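Local coordinates for takeout-like protein 1 (Epiphyas postvittana, PDB 3E8T) that probably carries hydrophobic ligands in insects, holding a ubiquinone-8 molecule in a long internal pocket, at residues 74-77 against 82-85; 6-9 against 15-18; 162-167 against 172-177. All coordinates share one frame; numbering follows the deposited sequence.

Contact 1 of 3, residues 74-77 against 82-85; sequences VKWD and NIEV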
loop_
_atom_site.group_PDB
_atom_site.type_symbol
_atom_site.label_atom_id
_atom_site.label_comp_id
_atom_site.label_asym_id
_atom_site.label_seq_id
_atom_site.Cartn_x
_atom_site.Cartn_y
_atom_site.Cartn_z
ATOM N N VAL A 74 14.986 7.541 -0.266
ATOM C CA VAL A 74 14.821 7.440 1.169
ATOM C C VAL A 74 15.594 8.586 1.798
ATOM O O VAL A 74 16.801 8.723 1.516
ATOM C CB VAL A 74 15.298 6.118 1.760
ATOM C CG1 VAL A 74 15.143 6.145 3.266
ATOM C CG2 VAL A 74 14.559 4.916 1.106
ATOM N N LYS A 75 14.913 9.446 2.558
ATOM C CA LYS A 75 15.552 10.561 3.274
ATOM C C LYS A 75 15.202 10.416 4.732
ATOM O O LYS A 75 14.030 10.524 5.153
ATOM C CB LYS A 75 15.053 11.905 2.794
ATOM C CG LYS A 75 15.683 13.122 3.525
ATOM C CD LYS A 75 15.227 14.471 2.928
ATOM C CE LYS A 75 15.564 15.696 3.818
ATOM N NZ LYS A 75 15.973 15.370 5.227
ATOM N N TRP A 76 16.211 10.064 5.500
ATOM C CA TRP A 76 16.091 9.846 6.892
ATOM C C TRP A 76 16.585 11.134 7.533
ATOM O O TRP A 76 17.742 11.499 7.341
ATOM C CB TRP A 76 16.910 8.573 7.218
ATOM C CG TRP A 76 16.723 8.081 8.541
ATOM C CD1 TRP A 76 16.888 8.779 9.716
ATOM C CD2 TRP A 76 16.362 6.765 8.909
ATOM N NE1 TRP A 76 16.637 7.953 10.780
ATOM C CE2 TRP A 76 16.293 6.726 10.324
ATOM C CE3 TRP A 76 16.075 5.610 8.203
ATOM C CZ2 TRP A 76 15.969 5.587 11.020
ATOM C CZ3 TRP A 76 15.727 4.474 8.909
ATOM C CH2 TRP A 76 15.695 4.468 10.309
ATOM N N ASP A 77 15.704 11.863 8.211
ATOM C CA ASP A 77 16.020 13.144 8.833
ATOM C C ASP A 77 16.170 12.996 10.341
ATOM O O ASP A 77 15.180 12.945 11.063
ATOM C CB ASP A 77 14.953 14.163 8.514
ATOM C CG ASP A 77 15.212 15.510 9.159
ATOM O OD1 ASP A 77 16.226 15.645 9.888
ATOM O OD2 ASP A 77 14.365 16.420 8.961
ATOM N N ASN A 82 12.034 11.959 11.307
ATOM C CA ASN A 82 11.084 11.488 10.299
ATOM C C ASN A 82 11.890 10.807 9.196
ATOM O O ASN A 82 13.055 11.117 8.978
ATOM C CB ASN A 82 10.259 12.644 9.676
ATOM C CG ASN A 82 9.256 13.323 10.638
ATOM O OD1 ASN A 82 8.802 12.760 11.616
ATOM N ND2 ASN A 82 8.880 14.560 10.289
ATOM N N ILE A 83 11.232 9.891 8.497
ATOM C CA ILE A 83 11.772 9.199 7.334
ATOM C C ILE A 83 10.794 9.417 6.179
ATOM O O ILE A 83 9.610 9.155 6.355
ATOM C CB ILE A 83 11.918 7.710 7.593
ATOM C CG1 ILE A 83 12.667 7.407 8.882
ATOM C CG2 ILE A 83 12.627 7.026 6.447
ATOM C CD1 ILE A 83 12.500 5.988 9.416
ATOM N N GLU A 84 11.275 9.879 5.027
ATOM C CA GLU A 84 10.454 10.023 3.831
ATOM C C GLU A 84 10.904 9.016 2.809
ATOM O O GLU A 84 12.100 8.964 2.472
ATOM C CB GLU A 84 10.593 11.405 3.232
ATOM C CG GLU A 84 10.117 12.531 4.134
ATOM C CD GLU A 84 9.970 13.874 3.422
ATOM O OE1 GLU A 84 10.060 13.933 2.166
ATOM O OE2 GLU A 84 9.724 14.891 4.129
ATOM N N VAL A 85 9.943 8.208 2.322
ATOM C CA VAL A 85 10.189 7.180 1.331
ATOM C C VAL A 85 9.276 7.429 0.122
ATOM O O VAL A 85 8.046 7.502 0.252
ATOM C CB VAL A 85 9.924 5.739 1.877
ATOM C CG1 VAL A 85 10.324 4.739 0.870
ATOM C CG2 VAL A 85 10.662 5.490 3.217
HETATM O O HOH W 1 12.972 12.973 6.017
#
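The carbonyl oxygen of K75 takes two donors: E84 N at 2.8 Å from K75 O, and a bridging water that reaches across to N82 O by a weak bond. This oxygen sits near the end of an antiparallel beta hairpin, in which 74-77 closes the long strand 54-77 and 82-85 opens strand 82-100 of the takeout protein's curved sheet. K75 N returns the bond to E84 O at 2.9 Å, making K75 and E84 a hydrogen-bonded pair. Nearer the turn, D77 N bonds to N82 O, while the reverse bond from N82 N to D77 O is long and weak, at 3.3 Å.

The two faces of the ribbon suit different residue types. K75, D77, N82 and E84 put polar groups on one; D77 OD1 accepts from K79 N within the turn. On the other face V74, W76 and V85 pack on helix 13-28, I83 on Y129 and F143 of other strands, and W76 also touches the bound ubiquinone-8. Branched V74 and V85 suit strand backbones and meet through V74 CG2 and V85 CG1, 4.2 Å apart. On its outer flank, strand 82-85 pairs with 113-133 through I83 and V85, so the hairpin continues into the wider sheet.

W76 and I83 are a non-hydrogen-bonded pair, where the CA atoms come closer than in the hydrogen-bonded pairs and the two side chains rise side by side. I83 CG1 stands beside its backbone N (chi1 -51°), and an extended chi2 carries CG1 and CD1 over one face of the indole. The tip completes a CH-pi contact: I83 CD1 lies 3.5 Å from the centroid of the six-membered ring of W76, only 9° off its normal.

Contact 2 of 3, residues 6-9 against 15-18; sequences EKCN and CMTS
C8 reaches helix residues C15 and M16 with both of its side-chain atoms. Its CB lies against the thioether, 3.5 Å from M16 SD, and the next atom, SG, ends the chain in a covalent bond, C8 SG to C15 SG at 2.0 Å. The disulfide torsion of -88° is relaxed and left-handed. On the helix side, C15 SG stands anti to its own backbone N (chi1 179°), a setting that sends the sulfur out from the helix to meet the loop. Cysteine fits here because a short covalent link can staple an irregular N-terminal segment to the first turns of helix 13-28, at one end of the JHBP-like takeout fold. M16, long and flexible, bends at chi2 and chi3; its CG passes 4.0 Å from N9 O. The same methionine, which C8 CB touches, also lines the ubiquinone-8 pocket.

A second, polar clasp is set by E6, whose extended chain brings its carboxylate alongside the helix. S18 OG donates to the syn lone pair of E6 OE1, 2.9 Å away. A water also donates to E6 OE1 and, with its other hydrogen, to C15 O at 3.0 Å.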
loop_
_atom_site.group_PDB
_atom_site.type_symbol
_atom_site.label_atom_id
_atom_site.label_comp_id
_atom_site.label_asym_id
_atom_site.label_seq_id
_atom_site.Cartn_x
_atom_site.Cartn_y
_atom_site.Cartn_z
ATOM N N GLU A 6 22.102 -4.161 3.707
ATOM C CA GLU A 6 23.204 -3.219 3.407
ATOM C C GLU A 6 23.226 -2.130 4.486
ATOM O O GLU A 6 22.251 -1.399 4.674
ATOM C CB GLU A 6 22.969 -2.558 2.051
ATOM C CG GLU A 6 22.960 -3.544 0.873
ATOM C CD GLU A 6 22.716 -2.899 -0.470
ATOM O OE1 GLU A 6 22.349 -1.697 -0.532
ATOM O OE2 GLU A 6 22.883 -3.595 -1.501
ATOM N N LYS A 7 24.340 -2.005 5.185
ATOM C CA LYS A 7 24.512 -1.055 6.256
ATOM C C LYS A 7 24.893 0.297 5.710
ATOM O O LYS A 7 25.754 0.396 4.821
ATOM C CB LYS A 7 25.524 -1.552 7.256
ATOM C CG LYS A 7 24.956 -2.710 8.092
ATOM C CD LYS A 7 25.795 -3.107 9.276
ATOM C CE LYS A 7 26.386 -1.962 10.065
ATOM N NZ LYS A 7 26.865 -2.516 11.375
ATOM N N CYS A 8 24.261 1.327 6.272
ATOM C CA CYS A 8 24.346 2.705 5.817
ATOM C C CYS A 8 24.530 3.627 6.972
ATOM O O CYS A 8 24.031 3.400 8.070
ATOM C CB CYS A 8 23.000 3.136 5.140
ATOM S SG CYS A 8 22.617 2.353 3.668
ATOM N N ASN A 9 25.208 4.736 6.707
ATOM C CA ASN A 9 25.042 5.936 7.512
ATOM C C ASN A 9 23.619 6.449 7.244
ATOM O O ASN A 9 23.212 6.525 6.118
ATOM C CB ASN A 9 26.112 6.970 7.130
ATOM C CG ASN A 9 27.505 6.515 7.417
ATOM O OD1 ASN A 9 27.924 6.498 8.580
ATOM N ND2 ASN A 9 28.227 6.094 6.372
ATOM N N CYS A 15 22.719 5.544 -0.227
ATOM C CA CYS A 15 22.872 4.240 0.402
ATOM C C CYS A 15 21.550 3.733 0.933
ATOM O O CYS A 15 21.278 2.556 0.797
ATOM C CB CYS A 15 23.898 4.308 1.580
ATOM S SG CYS A 15 24.165 2.748 2.467
ATOM N N MET A 16 20.828 4.597 1.620
ATOM C CA MET A 16 19.574 4.155 2.194
ATOM C C MET A 16 18.557 3.722 1.151
ATOM O O MET A 16 17.797 2.777 1.360
ATOM C CB MET A 16 18.983 5.230 3.069
ATOM C CG MET A 16 19.756 5.416 4.352
ATOM S SD MET A 16 19.604 4.017 5.423
ATOM C CE MET A 16 18.066 4.402 6.181
ATOM N N THR A 17 18.561 4.434 0.038
ATOM C CA THR A 17 17.702 4.089 -1.070
ATOM C C THR A 17 18.025 2.683 -1.578
ATOM O O THR A 17 17.133 1.836 -1.728
ATOM C CB THR A 17 17.803 5.139 -2.196
ATOM O OG1 THR A 17 17.421 6.431 -1.686
ATOM C CG2 THR A 17 16.902 4.768 -3.382
ATOM N N SER A 18 19.321 2.408 -1.818
ATOM C CA SER A 18 19.720 1.080 -2.256
ATOM C C SER A 18 19.442 0.016 -1.178
ATOM O O SER A 18 19.088 -1.106 -1.502
ATOM C CB SER A 18 21.197 1.077 -2.671
ATOM O OG SER A 18 21.645 -0.249 -2.981
HETATM O O HOH W 2 23.348 0.484 0.155
#

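Contact 3 of 3, residues 162-167 against 172-177; sequences NLFNGN and DTMLTF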
loop_
_atom_site.group_PDB
_atom_site.type_symbol
_atom_site.label_atom_id
_atom_site.label_comp_id
_atom_site.label_asym_id
_atom_site.label_seq_id
_atom_site.Cartn_x
_atom_site.Cartn_y
_atom_site.Cartn_z
ATOM N N ASN A 162 -20.178 -9.612 -12.459
ATOM C CA ASN A 162 -21.561 -9.548 -11.995
ATOM C C ASN A 162 -21.963 -8.156 -11.561
ATOM O O ASN A 162 -22.698 -7.977 -10.577
ATOM C CB ASN A 162 -21.797 -10.534 -10.888
ATOM C CG ASN A 162 -23.280 -10.749 -10.586
ATOM O OD1 ASN A 162 -24.088 -10.808 -11.515
ATOM N ND2 ASN A 162 -23.614 -10.894 -9.323
ATOM N N LEU A 163 -21.600 -7.161 -12.375
ATOM C CA LEU A 163 -22.309 -5.889 -12.309
ATOM C C LEU A 163 -23.707 -6.087 -12.873
ATOM O O LEU A 163 -23.923 -6.845 -13.818
ATOM C CB LEU A 163 -21.594 -4.832 -13.171
ATOM C CG LEU A 163 -20.217 -4.353 -12.672
ATOM C CD1 LEU A 163 -19.526 -3.612 -13.780
ATOM C CD2 LEU A 163 -20.387 -3.479 -11.418
ATOM N N PHE A 164 -24.653 -5.353 -12.312
ATOM C CA PHE A 164 -25.989 -5.200 -12.907
ATOM C C PHE A 164 -26.680 -6.512 -13.197
ATOM O O PHE A 164 -27.292 -6.709 -14.261
ATOM C CB PHE A 164 -25.974 -4.359 -14.196
ATOM C CG PHE A 164 -25.384 -2.987 -13.982
ATOM C CD1 PHE A 164 -26.060 -2.039 -13.277
ATOM C CD2 PHE A 164 -24.123 -2.693 -14.429
ATOM C CE1 PHE A 164 -25.483 -0.811 -13.009
ATOM C CE2 PHE A 164 -23.571 -1.485 -14.202
ATOM C CZ PHE A 164 -24.237 -0.530 -13.490
ATOM N N ASN A 165 -26.573 -7.424 -12.258
ATOM C CA ASN A 165 -27.333 -8.678 -12.403
ATOM C C ASN A 165 -26.940 -9.451 -13.627
ATOM O O ASN A 165 -27.743 -10.209 -14.174
ATOM C CB ASN A 165 -28.865 -8.417 -12.427
ATOM C CG ASN A 165 -29.307 -7.358 -11.365
ATOM O OD1 ASN A 165 -29.672 -6.181 -11.671
ATOM N ND2 ASN A 165 -29.267 -7.769 -10.131
ATOM N N GLY A 166 -25.708 -9.302 -14.063
ATOM C CA GLY A 166 -25.248 -10.034 -15.233
ATOM C C GLY A 166 -25.560 -9.422 -16.577
ATOM O O GLY A 166 -25.293 -10.029 -17.622
ATOM N N ASN A 167 -26.132 -8.209 -16.593
ATOM C CA ASN A 167 -26.510 -7.583 -17.840
ATOM C C ASN A 167 -25.307 -7.065 -18.619
ATOM O O ASN A 167 -24.619 -6.143 -18.175
ATOM C CB ASN A 167 -27.482 -6.426 -17.541
ATOM C CG ASN A 167 -28.030 -5.778 -18.757
ATOM O OD1 ASN A 167 -27.412 -5.027 -19.449
ATOM N ND2 ASN A 167 -29.287 -6.125 -19.039
ATOM N N ASP A 172 -20.811 -3.603 -19.656
ATOM C CA ASP A 172 -19.848 -3.073 -20.614
ATOM C C ASP A 172 -19.788 -1.547 -20.534
ATOM O O ASP A 172 -18.710 -0.975 -20.576
ATOM C CB ASP A 172 -20.157 -3.497 -22.050
ATOM C CG ASP A 172 -19.851 -4.969 -22.353
ATOM O OD1 ASP A 172 -19.123 -5.626 -21.592
ATOM O OD2 ASP A 172 -20.355 -5.438 -23.399
ATOM N N THR A 173 -20.943 -0.920 -20.457
ATOM C CA THR A 173 -20.985 0.545 -20.366
ATOM C C THR A 173 -20.256 1.046 -19.104
ATOM O O THR A 173 -19.456 1.984 -19.158
ATOM C CB THR A 173 -22.424 1.045 -20.415
ATOM O OG1 THR A 173 -22.989 0.645 -21.674
ATOM C CG2 THR A 173 -22.455 2.565 -20.253
ATOM N N MET A 174 -20.445 0.383 -17.973
ATOM C CA MET A 174 -19.798 0.769 -16.723
ATOM C C MET A 174 -18.306 0.534 -16.744
ATOM O O MET A 174 -17.521 1.376 -16.342
ATOM C CB MET A 174 -20.407 0.037 -15.572
ATOM C CG MET A 174 -19.732 0.248 -14.241
ATOM S SD MET A 174 -19.750 1.998 -13.682
ATOM C CE MET A 174 -21.500 2.148 -13.287
ATOM N N LEU A 175 -17.891 -0.606 -17.281
ATOM C CA LEU A 175 -16.460 -0.869 -17.294
ATOM C C LEU A 175 -15.748 0.104 -18.192
ATOM O O LEU A 175 -14.651 0.562 -17.863
ATOM C CB LEU A 175 -16.211 -2.325 -17.648
ATOM C CG LEU A 175 -16.699 -3.345 -16.593
ATOM C CD1 LEU A 175 -16.554 -4.768 -17.134
ATOM C CD2 LEU A 175 -15.998 -3.165 -15.260
ATOM N N THR A 176 -16.356 0.442 -19.319
ATOM C CA THR A 176 -15.818 1.459 -20.201
ATOM C C THR A 176 -15.716 2.816 -19.462
ATOM O O THR A 176 -14.720 3.524 -19.565
ATOM C CB THR A 176 -16.678 1.593 -21.441
ATOM O OG1 THR A 176 -16.703 0.334 -22.159
ATOM C CG2 THR A 176 -16.208 2.740 -22.320
ATOM N N PHE A 177 -16.769 3.183 -18.783
ATOM C CA PHE A 177 -16.829 4.418 -17.998
ATOM C C PHE A 177 -15.719 4.461 -16.957
ATOM O O PHE A 177 -15.076 5.499 -16.805
ATOM C CB PHE A 177 -18.221 4.499 -17.370
ATOM C CG PHE A 177 -18.459 5.684 -16.481
ATOM C CD1 PHE A 177 -18.846 6.876 -17.022
ATOM C CD2 PHE A 177 -18.389 5.594 -15.122
ATOM C CE1 PHE A 177 -19.136 7.916 -16.217
ATOM C CE2 PHE A 177 -18.679 6.627 -14.338
ATOM C CZ PHE A 177 -19.043 7.794 -14.873
#
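L163 and F164 both point from the loop toward helix 168-180 and meet the flank made by M174 and L175. The bump on the loop side is one methyl group: L163 CD1 settles into the shallow notch between the two helix residues, 3.9 Å from M174 CG and 3.9 Å from L175 CD2. The leucine runs across the methionine at about a right angle, and its branched end lets one methyl enter the notch.

F164 offers its ring edge, and M174 CB lies in the ring plane, 3.8 Å from F164 CE2. A flat, rigid ring suits this place, reaching the helix with an edge while T109 and L170 also touch it. The methionine then folds round the rim of the phenyl ring: bends at chi2 (61°) and chi3 (71°) swing its methyl back, leaving M174 CE 3.8 Å from F164 CZ. An unbranched, pliable side chain is well adapted to such a curved path. The loop itself turns through bonds from G166 N to L163 O and from N167 N to F164 O.

I108 of strand 106-111 touches L163, and L106 touches M174. N167 then takes the N-cap position, its OD1 accepting from L170 N: a capped strand-to-helix junction, packed near the ubiquinone-8 pocket of the takeout fold.

Overall arrangement
Following the chain from the N terminus, contact 2 comes first, closing the short loop from 6-9 into helix 13-28. Contact 1 follows, closing the turn that joins strands 54-77 and 82-100, and contact 3 last, bringing the loop after strand 155-160 onto helix 168-180. All three are local closures in series; none nests or crosses. Contacts 1 and 2 nevertheless adjoin in space, their centres 12 Å apart: T17 OG1 lies 3.0 Å from V74 N, a probable hydrogen bond, so the N-terminal helix is tied to the hairpin. Contact 3 stands apart, its centre 43 Å from that of contact 1, beyond the chain's centre, so contacts 1 and 2 lie near one end of the bound ubiquinone-8 and contact 3 near the other.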